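Long-range contacts in SusD homolog (Bacteroides thetaiotaomicron VPI-5482, PDB 3FDH), which probably binds glycans at the outer membrane of the bacterium, as an SusD/RagB-family lipoprotein working in carbohydrate capture: residues A[122-127]-A[156-161]; A[152-157]-A[490-495]. All blocks are in the same frame, centred on the assembly; numbering follows the deposited sequence.

Contact 1: A[122-127]-A[156-161]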
loop_
_atom_site.group_PDB
_atom_site.type_symbol
_atom_site.label_atom_id
_atom_site.label_comp_id
_atom_site.label_asym_id
_atom_site.label_seq_id
_atom_site.Cartn_x
_atom_site.Cartn_y
_atom_site.Cartn_z
ATOM N N LEU A 122 1.164 8.611 5.430
ATOM C CA LEU A 122 0.635 7.407 6.140
ATOM C C LEU A 122 -0.125 7.883 7.363
ATOM O O LEU A 122 -1.194 7.403 7.717
ATOM C CB LEU A 122 1.767 6.419 6.504
ATOM C CG LEU A 122 2.398 5.638 5.347
ATOM C CD1 LEU A 122 3.693 4.940 5.794
ATOM C CD2 LEU A 122 1.409 4.636 4.742
ATOM N N ILE A 123 0.417 8.901 7.993
ATOM C CA ILE A 123 -0.236 9.432 9.182
ATOM C C ILE A 123 -1.603 9.989 8.799
ATOM O O ILE A 123 -2.654 9.691 9.402
ATOM C CB ILE A 123 0.586 10.571 9.853
ATOM C CG1 ILE A 123 1.833 10.020 10.556
ATOM C CG2 ILE A 123 -0.242 11.277 10.906
ATOM C CD1 ILE A 123 2.750 11.104 11.115
ATOM N N ALA A 124 -1.557 10.861 7.814
ATOM C CA ALA A 124 -2.755 11.579 7.398
ATOM C C ALA A 124 -3.786 10.628 6.845
ATOM O O ALA A 124 -4.950 10.724 7.146
ATOM C CB ALA A 124 -2.415 12.706 6.384
ATOM N N ASP A 125 -3.351 9.689 6.033
ATOM C CA ASP A 125 -4.298 8.764 5.364
ATOM C C ASP A 125 -5.004 7.813 6.314
ATOM O O ASP A 125 -6.233 7.531 6.190
ATOM C CB ASP A 125 -3.603 7.976 4.277
ATOM C CG ASP A 125 -3.259 8.830 3.124
ATOM O OD1 ASP A 125 -3.834 9.941 2.986
ATOM O OD2 ASP A 125 -2.371 8.397 2.367
ATOM N N PHE A 126 -4.246 7.360 7.308
ATOM C CA PHE A 126 -4.761 6.323 8.195
ATOM C C PHE A 126 -5.406 6.848 9.424
ATOM O O PHE A 126 -6.390 6.287 9.869
ATOM C CB PHE A 126 -3.705 5.234 8.458
ATOM C CG PHE A 126 -3.546 4.380 7.293
ATOM C CD1 PHE A 126 -2.753 4.786 6.222
ATOM C CD2 PHE A 126 -4.310 3.249 7.166
ATOM C CE1 PHE A 126 -2.723 4.057 5.101
ATOM C CE2 PHE A 126 -4.248 2.498 6.066
ATOM C CZ PHE A 126 -3.479 2.901 5.017
ATOM N N PHE A 127 -4.888 7.945 9.945
ATOM C CA PHE A 127 -5.394 8.443 11.202
ATOM C C PHE A 127 -6.200 9.720 11.135
ATOM O O PHE A 127 -6.930 10.040 12.063
ATOM C CB PHE A 127 -4.236 8.563 12.209
ATOM C CG PHE A 127 -3.556 7.266 12.437
ATOM C CD1 PHE A 127 -4.056 6.377 13.342
ATOM C CD2 PHE A 127 -2.416 6.933 11.730
ATOM C CE1 PHE A 127 -3.444 5.170 13.546
ATOM C CE2 PHE A 127 -1.804 5.728 11.913
ATOM C CZ PHE A 127 -2.315 4.835 12.812
ATOM N N GLU A 156 -3.845 20.269 6.587
ATOM C CA GLU A 156 -2.572 20.872 6.951
ATOM C C GLU A 156 -1.426 19.901 6.744
ATOM O O GLU A 156 -0.343 20.288 6.343
ATOM C CB GLU A 156 -2.573 21.370 8.394
ATOM C CG GLU A 156 -3.357 22.634 8.536
ATOM C CD GLU A 156 -3.630 23.042 9.958
ATOM O OE1 GLU A 156 -3.584 22.195 10.877
ATOM O OE2 GLU A 156 -3.951 24.224 10.135
ATOM N N ILE A 157 -1.690 18.627 6.995
ATOM C CA ILE A 157 -0.640 17.611 6.863
ATOM C C ILE A 157 -0.325 17.486 5.379
ATOM O O ILE A 157 0.841 17.445 4.967
ATOM C CB ILE A 157 -1.031 16.248 7.509
ATOM C CG1 ILE A 157 -1.232 16.384 9.024
ATOM C CG2 ILE A 157 0.097 15.180 7.187
ATOM C CD1 ILE A 157 -1.788 15.126 9.711
ATOM N N TYR A 158 -1.364 17.462 4.552
ATOM C CA TYR A 158 -1.171 17.352 3.093
ATOM C C TYR A 158 -0.406 18.545 2.506
ATOM O O TYR A 158 0.416 18.388 1.589
ATOM C CB TYR A 158 -2.446 17.021 2.306
ATOM C CG TYR A 158 -2.506 15.512 2.041
ATOM C CD1 TYR A 158 -3.066 14.639 2.938
ATOM C CD2 TYR A 158 -1.903 14.982 0.943
ATOM C CE1 TYR A 158 -3.072 13.285 2.711
ATOM C CE2 TYR A 158 -1.870 13.630 0.716
ATOM C CZ TYR A 158 -2.471 12.778 1.600
ATOM O OH TYR A 158 -2.458 11.433 1.341
ATOM N N THR A 159 -0.628 19.727 3.063
ATOM C CA THR A 159 0.124 20.879 2.611
ATOM C C THR A 159 1.609 20.626 2.896
ATOM O O THR A 159 2.461 20.955 2.092
ATOM C CB THR A 159 -0.317 22.161 3.309
ATOM O OG1 THR A 159 -1.658 22.461 2.897
ATOM C CG2 THR A 159 0.605 23.318 2.923
ATOM N N GLN A 160 1.890 20.003 4.035
ATOM C CA GLN A 160 3.270 19.715 4.453
ATOM C C GLN A 160 3.867 18.645 3.580
ATOM O O GLN A 160 5.031 18.679 3.209
ATOM C CB GLN A 160 3.348 19.304 5.923
ATOM C CG GLN A 160 2.947 20.411 6.862
ATOM C CD GLN A 160 2.814 19.958 8.319
ATOM O OE1 GLN A 160 3.809 19.677 9.002
ATOM N NE2 GLN A 160 1.582 19.979 8.824
ATOM N N ILE A 161 3.017 17.725 3.184
ATOM C CA ILE A 161 3.432 16.619 2.328
ATOM C C ILE A 161 3.903 17.132 0.971
ATOM O O ILE A 161 5.007 16.807 0.480
ATOM C CB ILE A 161 2.291 15.609 2.147
ATOM C CG1 ILE A 161 2.064 14.878 3.469
ATOM C CG2 ILE A 161 2.591 14.633 1.042
ATOM C CD1 ILE A 161 0.757 14.074 3.547
#
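Tyr158 reaches from helix 154-171 to Asp125 on helix 106-127. Its chi1 of -97° sets CG, and with it the start of the ring, between the usual staggered positions. Along one edge of the ring, CD1 and CE1 both pass the methyl of Ala124, with CB 3.8 Å from Tyr158 CE1, while Ile161 CD1 lies 3.7 Å above the ring plane, over its centre. At the tip, Tyr158 OH donates to Asp125 OD1 over 2.6 Å, on the syn lone pair of the carboxylate, and the ring and carboxylate planes are 32° apart. OD1 also accepts from Trp494 NE1 and OD2 pairs with Arg208, so the buried carboxylate is gripped at both oxygens, and these partners would tend to favour its charged form. Apart from this polar link, Ala124 CB meets Ile157 CG2 at 3.6 Å, and Ile123 CG2 comes 4.3 Å from Ile157 CD1. Ala124 and Ile157 also have the nearest CA atoms, 6.4 Å apart, and the segment axes approach to 9.7 Å. The two segments run nearly antiparallel at 152°, an antiparallel helix pair within an SusD-like, largely helical fold; helix 76-95 packs against Ile123, and helix 431-443 against Leu122, Asp125 and Phe126.

Contact 2: A[152-157]-A[490-495]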
loop_
_atom_site.group_PDB
_atom_site.type_symbol
_atom_site.label_atom_id
_atom_site.label_comp_id
_atom_site.label_asym_id
_atom_site.label_seq_id
_atom_site.Cartn_x
_atom_site.Cartn_y
_atom_site.Cartn_z
ATOM N N ASP A 152 -2.785 18.593 13.864
ATOM C CA ASP A 152 -2.893 19.321 12.595
ATOM C C ASP A 152 -4.083 18.701 11.896
ATOM O O ASP A 152 -4.389 17.517 12.093
ATOM C CB ASP A 152 -1.695 19.056 11.660
ATOM C CG ASP A 152 -0.412 19.738 12.102
ATOM O OD1 ASP A 152 -0.400 20.436 13.141
ATOM O OD2 ASP A 152 0.592 19.543 11.385
ATOM N N THR A 153 -4.744 19.487 11.063
ATOM C CA THR A 153 -5.832 18.950 10.257
ATOM C C THR A 153 -5.178 18.140 9.181
ATOM O O THR A 153 -4.015 18.360 8.848
ATOM C CB THR A 153 -6.685 20.020 9.573
ATOM O OG1 THR A 153 -5.879 20.748 8.627
ATOM C CG2 THR A 153 -7.329 20.946 10.611
ATOM N N GLN A 154 -5.940 17.209 8.628
ATOM C CA GLN A 154 -5.414 16.348 7.573
ATOM C C GLN A 154 -5.007 17.215 6.394
ATOM O O GLN A 154 -4.028 16.934 5.676
ATOM C CB GLN A 154 -6.454 15.318 7.128
ATOM C CG GLN A 154 -5.874 14.180 6.320
ATOM C CD GLN A 154 -6.894 13.446 5.559
ATOM O OE1 GLN A 154 -7.732 14.053 4.880
ATOM N NE2 GLN A 154 -6.825 12.101 5.615
ATOM N N GLN A 155 -5.753 18.294 6.205
ATOM C CA GLN A 155 -5.457 19.208 5.104
ATOM C C GLN A 155 -4.093 19.875 5.347
ATOM O O GLN A 155 -3.280 19.988 4.439
ATOM C CB GLN A 155 -6.563 20.234 4.892
ATOM C CG GLN A 155 -6.320 21.148 3.700
ATOM C CD GLN A 155 -7.407 22.231 3.572
ATOM O OE1 GLN A 155 -8.187 22.473 4.506
ATOM N NE2 GLN A 155 -7.449 22.888 2.419
ATOM N N GLU A 156 -3.845 20.269 6.587
ATOM C CA GLU A 156 -2.572 20.872 6.951
ATOM C C GLU A 156 -1.426 19.901 6.744
ATOM O O GLU A 156 -0.343 20.288 6.343
ATOM C CB GLU A 156 -2.573 21.370 8.394
ATOM C CG GLU A 156 -3.357 22.634 8.536
ATOM C CD GLU A 156 -3.630 23.042 9.958
ATOM O OE1 GLU A 156 -3.584 22.195 10.877
ATOM O OE2 GLU A 156 -3.951 24.224 10.135
ATOM N N ILE A 157 -1.690 18.627 6.995
ATOM C CA ILE A 157 -0.640 17.611 6.863
ATOM C C ILE A 157 -0.325 17.486 5.379
ATOM O O ILE A 157 0.841 17.445 4.967
ATOM C CB ILE A 157 -1.031 16.248 7.509
ATOM C CG1 ILE A 157 -1.232 16.384 9.024
ATOM C CG2 ILE A 157 0.097 15.180 7.187
ATOM C CD1 ILE A 157 -1.788 15.126 9.711
ATOM N N GLU A 490 -16.689 8.425 11.321
ATOM C CA GLU A 490 -16.070 9.686 10.943
ATOM C C GLU A 490 -15.076 9.502 9.828
ATOM O O GLU A 490 -13.950 9.121 10.072
ATOM C CB GLU A 490 -15.346 10.287 12.143
ATOM C CG GLU A 490 -16.298 10.768 13.271
ATOM C CD GLU A 490 -17.115 11.957 12.876
ATOM O OE1 GLU A 490 -16.836 12.561 11.826
ATOM O OE2 GLU A 490 -18.054 12.327 13.631
ATOM N N PRO A 491 -15.483 9.794 8.591
ATOM C CA PRO A 491 -14.515 9.616 7.494
ATOM C C PRO A 491 -13.351 10.596 7.646
ATOM O O PRO A 491 -13.471 11.602 8.309
ATOM C CB PRO A 491 -15.302 10.021 6.248
ATOM C CG PRO A 491 -16.704 10.036 6.625
ATOM C CD PRO A 491 -16.803 10.216 8.106
ATOM N N VAL A 492 -12.239 10.316 6.998
ATOM C CA VAL A 492 -11.115 11.283 6.997
ATOM C C VAL A 492 -11.503 12.464 6.089
ATOM O O VAL A 492 -12.460 12.381 5.304
ATOM C CB VAL A 492 -9.760 10.616 6.592
ATOM C CG1 VAL A 492 -9.504 9.463 7.585
ATOM C CG2 VAL A 492 -9.728 10.104 5.120
ATOM N N TRP A 493 -10.775 13.562 6.189
ATOM C CA TRP A 493 -11.134 14.762 5.417
ATOM C C TRP A 493 -11.194 14.598 3.902
ATOM O O TRP A 493 -12.151 15.018 3.264
ATOM C CB TRP A 493 -10.241 15.910 5.809
ATOM C CG TRP A 493 -10.453 17.157 5.049
ATOM C CD1 TRP A 493 -11.403 18.116 5.282
ATOM C CD2 TRP A 493 -9.660 17.623 3.959
ATOM N NE1 TRP A 493 -11.245 19.146 4.392
ATOM C CE2 TRP A 493 -10.184 18.868 3.566
ATOM C CE3 TRP A 493 -8.547 17.107 3.273
ATOM C CZ2 TRP A 493 -9.649 19.608 2.507
ATOM C CZ3 TRP A 493 -8.017 17.843 2.207
ATOM C CH2 TRP A 493 -8.575 19.086 1.847
ATOM N N TRP A 494 -10.213 13.938 3.322
ATOM C CA TRP A 494 -10.217 13.788 1.868
ATOM C C TRP A 494 -11.348 12.906 1.398
ATOM O O TRP A 494 -11.658 12.861 0.196
ATOM C CB TRP A 494 -8.859 13.379 1.266
ATOM C CG TRP A 494 -8.097 12.175 1.811
ATOM C CD1 TRP A 494 -6.897 12.222 2.442
ATOM C CD2 TRP A 494 -8.451 10.780 1.734
ATOM N NE1 TRP A 494 -6.466 10.959 2.754
ATOM C CE2 TRP A 494 -7.396 10.051 2.341
ATOM C CE3 TRP A 494 -9.531 10.081 1.206
ATOM C CZ2 TRP A 494 -7.393 8.658 2.443
ATOM C CZ3 TRP A 494 -9.526 8.659 1.308
ATOM C CH2 TRP A 494 -8.467 7.983 1.935
ATOM N N ALA A 495 -12.011 12.277 2.359
ATOM C CA ALA A 495 -13.139 11.367 2.060
ATOM C C ALA A 495 -14.451 12.046 2.359
ATOM O O ALA A 495 -15.500 11.418 2.339
ATOM C CB ALA A 495 -13.015 10.033 2.828
#
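Gln154 and Trp493 both carry CG anti to the backbone N (chi1 -165° in Gln154); the glutamine chain runs on extended beyond CG, and its amide ends beside Val492 and Trp494. The contact joins the capped N-terminus of helix 154-171, where Thr153 and Glu156 form a capping box, to a short 3-10 turn, 493-495, near the C-terminal end of this SusD-family chain. Thr153 OG1 accepts from Glu156 N at 2.9 Å, and Thr153 N returns a bond to Glu156 OE1. Gln155 lies over one face of Trp493: its CB stands 3.7 Å from the centroid of the six-membered ring, only 7° off the normal, a CH-pi contact, and its CG comes 3.6 Å from Trp493 CH2. An alanine at Trp493 would probably leave the aliphatic part of Gln155 without its aromatic partner and Arg212 without its cation-pi ring. The amide of Gln154 lies nearly parallel to the Trp494 indole, the planes 10° apart; its NE2 donates to Ala124 O, whereas the indole N-H has Asp125 as its partner. At the other branch of the amide, Trp494 N donates to Gln154 OE1 at 2.9 Å, in the carbonyl plane.

Both contacts use helix 154-171, and their centres lie about 7 Å apart. Every touching residue of contact 1 is buried, and it joins two helices through Ala124, the isoleucines and the Tyr158 ring, with one hydrogen bond from a phenol to a carboxylate. Contact 2 is mixed: Gln154, Val492 and Trp494 are buried, Gln155 exposed and Trp493 partly exposed, and amide and indole chemistry replaces helix-to-helix packing as the C-terminal segment meets the start of the helix. Gln160 NE2, 2.8 Å from Asp152 OD2, ties the two together. Residues 122-127 also meet 490-495 directly, Asp125 O lying 4.0 Å from Val492 CG1. Separately, Tyr158 CE1 packs 4.0 Å from Trp494 CD1.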